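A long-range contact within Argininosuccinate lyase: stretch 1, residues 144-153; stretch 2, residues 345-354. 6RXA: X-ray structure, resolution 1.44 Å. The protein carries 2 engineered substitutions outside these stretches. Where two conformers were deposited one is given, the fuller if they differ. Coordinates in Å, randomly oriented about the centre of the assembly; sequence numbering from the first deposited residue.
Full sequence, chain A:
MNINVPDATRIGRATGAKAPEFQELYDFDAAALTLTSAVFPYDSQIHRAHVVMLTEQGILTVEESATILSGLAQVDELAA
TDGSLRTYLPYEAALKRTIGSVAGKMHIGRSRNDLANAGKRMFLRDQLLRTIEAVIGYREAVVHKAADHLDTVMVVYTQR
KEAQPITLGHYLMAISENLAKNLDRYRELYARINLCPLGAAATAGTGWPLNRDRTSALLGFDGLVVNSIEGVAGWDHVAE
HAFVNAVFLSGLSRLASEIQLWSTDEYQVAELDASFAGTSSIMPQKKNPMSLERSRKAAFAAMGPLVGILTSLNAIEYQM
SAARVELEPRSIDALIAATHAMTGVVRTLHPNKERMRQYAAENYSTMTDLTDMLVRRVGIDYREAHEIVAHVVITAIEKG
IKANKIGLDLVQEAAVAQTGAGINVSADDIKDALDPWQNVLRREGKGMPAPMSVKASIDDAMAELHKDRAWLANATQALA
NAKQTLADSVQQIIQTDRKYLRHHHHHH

Stretch 1 144-153: HKAADHLDTV
Stretch 2 (345-354) VVRTLHPNKE

How do the two backbones run? Residues 144-146 lie in the last part of a helix, after which a type I turn from His149 to Thr152 leads into extended Val153 (phi/psi -65/137). The other stretch leaves a helix that includes 345-347, extends through Leu349 (-62/140), His350 (-107/98) and Pro351 (-72/143), and re-enters a helix at Lys353, with Asn352 as N-cap. The stretches run in the same general direction: CA of Lys145 lies 6.3 Å from CA of Arg347, and CA of Thr152 lies 6.3 Å from CA of Lys353.

What does Lys145 reach? The CA-to-CB bond of Lys145 points toward the other stretch; its chi angles are t, p, t, t, and its ammonium meets two backbone carbonyls of the second stretch. Lys145 NZ donates to Leu349 O at 2.7 Å and to Arg347 O at 2.9 Å. Lys145 CB lies 4.1 Å from Val346 CG1 (chi1 t).

What fills the middle? His149 (chi1 -70°, chi2 -77°) sets CE1 3.5 Å from Pro351 CG. Its ND1 shares a 2.7 Å hydrogen bond with Thr152 OG1 (chi1 m), linking the first and last residues of the turn through their side chains.

How does Lys353 close the contact? Its chain (m, t, t, t) brings CE to the His149 ring edge, 3.8 Å from CE1. One water links Lys353 NZ to Asp148 O (2.8 Å to each); another joins NZ (2.9 Å) and Thr152 OG1 (2.7 Å).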

# COMPACT_ATOMS: atom_id res chain seq x y z
N HIS A 144 -28.99 -2.74 19.08
CA HIS A 144 -29.87 -3.54 19.93
C HIS A 144 -29.14 -4.03 21.17
O HIS A 144 -29.72 -4.09 22.26
CB HIS A 144 -30.48 -4.68 19.11
CG HIS A 144 -31.23 -4.20 17.90
ND1 HIS A 144 -31.75 -5.05 16.96
CD2 HIS A 144 -31.55 -2.95 17.49
CE1 HIS A 144 -32.36 -4.35 16.01
NE2 HIS A 144 -32.24 -3.07 16.31
N LYS A 145 -27.84 -4.35 21.04
CA LYS A 145 -27.02 -4.67 22.20
C LYS A 145 -26.86 -3.46 23.12
O LYS A 145 -27.00 -3.57 24.34
CB LYS A 145 -25.65 -5.19 21.74
CG LYS A 145 -24.78 -5.82 22.82
CD LYS A 145 -25.25 -7.20 23.25
CE LYS A 145 -24.15 -7.94 24.02
NZ LYS A 145 -24.55 -9.35 24.29
N ALA A 146 -26.60 -2.28 22.54
CA ALA A 146 -26.46 -1.08 23.35
C ALA A 146 -27.70 -0.84 24.20
O ALA A 146 -27.60 -0.44 25.37
CB ALA A 146 -26.22 0.14 22.46
N ALA A 147 -28.88 -1.09 23.64
CA ALA A 147 -30.12 -0.79 24.34
C ALA A 147 -30.28 -1.61 25.61
O ALA A 147 -31.02 -1.19 26.51
CB ALA A 147 -31.30 -1.04 23.40
N ASP A 148 -29.61 -2.75 25.72
CA ASP A 148 -29.67 -3.58 26.92
C ASP A 148 -28.57 -3.25 27.92
O ASP A 148 -28.50 -3.89 28.97
CB ASP A 148 -29.55 -5.06 26.53
CG ASP A 148 -30.81 -5.61 25.91
OD1 ASP A 148 -31.89 -5.00 26.08
OD2 ASP A 148 -30.72 -6.67 25.26
N HIS A 149 -27.73 -2.25 27.63
CA HIS A 149 -26.54 -1.98 28.44
C HIS A 149 -26.39 -0.51 28.79
O HIS A 149 -25.27 -0.03 28.97
CB HIS A 149 -25.30 -2.56 27.78
CG HIS A 149 -25.29 -4.05 27.81
ND1 HIS A 149 -24.98 -4.76 28.95
CD2 HIS A 149 -25.65 -4.96 26.88
CE1 HIS A 149 -25.12 -6.05 28.71
NE2 HIS A 149 -25.52 -6.20 27.46
N LEU A 150 -27.50 0.19 29.00
CA LEU A 150 -27.44 1.59 29.39
C LEU A 150 -26.91 1.76 30.81
O LEU A 150 -26.45 2.85 31.16
CB LEU A 150 -28.84 2.19 29.33
CG LEU A 150 -29.48 2.25 27.94
CD1 LEU A 150 -30.93 2.75 28.02
CD2 LEU A 150 -28.67 3.11 27.01
N ASP A 151 -27.02 0.71 31.63
CA ASP A 151 -26.57 0.75 33.02
C ASP A 151 -25.30 -0.05 33.25
O ASP A 151 -24.91 -0.26 34.40
CB ASP A 151 -27.65 0.18 33.96
CG ASP A 151 -28.92 1.00 33.96
OD1 ASP A 151 -28.85 2.23 33.75
OD2 ASP A 151 -30.00 0.41 34.19
N THR A 152 -24.66 -0.55 32.19
CA THR A 152 -23.49 -1.42 32.33
C THR A 152 -22.25 -0.53 32.43
O THR A 152 -21.53 -0.30 31.46
CB THR A 152 -23.42 -2.40 31.17
OG1 THR A 152 -24.61 -3.20 31.16
CG2 THR A 152 -22.22 -3.31 31.30
N VAL A 153 -21.99 -0.05 33.65
CA VAL A 153 -20.86 0.84 33.87
C VAL A 153 -19.55 0.12 33.62
O VAL A 153 -19.35 -1.03 34.04
CB VAL A 153 -20.94 1.46 35.28
CG1 VAL A 153 -20.85 0.39 36.35
CG2 VAL A 153 -19.83 2.49 35.48
N VAL A 345 -20.59 -11.97 17.16
CA VAL A 345 -19.77 -11.68 18.33
C VAL A 345 -20.46 -10.64 19.22
O VAL A 345 -20.53 -10.79 20.44
CB VAL A 345 -18.37 -11.21 17.91
CG1 VAL A 345 -17.67 -10.54 19.10
CG2 VAL A 345 -17.55 -12.37 17.41
N VAL A 346 -20.91 -9.54 18.60
CA VAL A 346 -21.52 -8.46 19.36
C VAL A 346 -22.83 -8.93 19.99
O VAL A 346 -23.08 -8.75 21.18
CB VAL A 346 -21.72 -7.21 18.48
CG1 VAL A 346 -22.65 -6.22 19.16
CG2 VAL A 346 -20.37 -6.58 18.13
N ARG A 347 -23.68 -9.59 19.19
CA ARG A 347 -24.95 -10.05 19.71
C ARG A 347 -24.77 -10.93 20.94
O ARG A 347 -25.51 -10.81 21.93
CB ARG A 347 -25.71 -10.80 18.62
CG ARG A 347 -27.02 -11.40 19.12
CD ARG A 347 -27.76 -12.14 18.01
NE ARG A 347 -27.05 -13.33 17.55
CZ ARG A 347 -26.41 -13.43 16.39
NH1 ARG A 347 -26.36 -12.41 15.53
NH2 ARG A 347 -25.80 -14.56 16.08
N THR A 348 -23.79 -11.83 20.89
CA THR A 348 -23.66 -12.86 21.91
C THR A 348 -22.60 -12.56 22.97
O THR A 348 -22.38 -13.41 23.84
CB THR A 348 -23.36 -14.22 21.27
OG1 THR A 348 -22.10 -14.20 20.58
CG2 THR A 348 -24.44 -14.59 20.28
N LEU A 349 -21.96 -11.40 22.92
CA LEU A 349 -20.90 -11.11 23.87
C LEU A 349 -21.42 -11.11 25.31
O LEU A 349 -22.51 -10.62 25.59
CB LEU A 349 -20.28 -9.75 23.57
CG LEU A 349 -18.98 -9.40 24.30
CD1 LEU A 349 -17.85 -10.32 23.87
CD2 LEU A 349 -18.61 -7.95 24.02
N HIS A 350 -20.62 -11.67 26.20
CA HIS A 350 -20.97 -11.74 27.62
C HIS A 350 -20.13 -10.75 28.43
O HIS A 350 -19.01 -11.09 28.83
CB HIS A 350 -20.76 -13.16 28.15
CG HIS A 350 -21.51 -14.21 27.38
ND1 HIS A 350 -22.82 -14.52 27.65
CD2 HIS A 350 -21.13 -15.01 26.35
CE1 HIS A 350 -23.23 -15.46 26.82
NE2 HIS A 350 -22.22 -15.76 26.01
N PRO A 351 -20.64 -9.56 28.74
CA PRO A 351 -19.88 -8.66 29.61
C PRO A 351 -19.88 -9.17 31.05
O PRO A 351 -20.86 -9.74 31.52
CB PRO A 351 -20.63 -7.34 29.50
CG PRO A 351 -22.04 -7.72 29.16
CD PRO A 351 -21.93 -8.99 28.32
N ASN A 352 -18.74 -9.01 31.73
CA ASN A 352 -18.63 -9.31 33.16
C ASN A 352 -18.94 -8.01 33.90
O ASN A 352 -18.05 -7.20 34.17
CB ASN A 352 -17.24 -9.80 33.52
CG ASN A 352 -17.12 -10.22 35.00
OD1 ASN A 352 -17.86 -9.75 35.88
ND2 ASN A 352 -16.15 -11.08 35.27
N LYS A 353 -20.22 -7.81 34.23
CA LYS A 353 -20.66 -6.52 34.74
C LYS A 353 -19.99 -6.18 36.06
O LYS A 353 -19.64 -5.02 36.30
CB LYS A 353 -22.18 -6.49 34.89
CG LYS A 353 -22.92 -6.64 33.57
CD LYS A 353 -24.40 -6.41 33.76
CE LYS A 353 -25.17 -6.61 32.47
NZ LYS A 353 -26.64 -6.38 32.64
N GLU A 354 -19.78 -7.18 36.92
CA GLU A 354 -19.19 -6.91 38.22
C GLU A 354 -17.74 -6.47 38.08
O GLU A 354 -17.31 -5.52 38.75
CB GLU A 354 -19.28 -8.15 39.12
CG GLU A 354 -20.65 -8.41 39.73
CD GLU A 354 -20.59 -9.37 40.90
OE1 GLU A 354 -19.52 -9.46 41.55
OE2 GLU A 354 -21.60 -10.05 41.18
O HOH W 1 -28.27 -6.25 30.39
O HOH W 2 -26.54 -3.52 33.04
O HOH W 3 -21.03 -2.97 34.96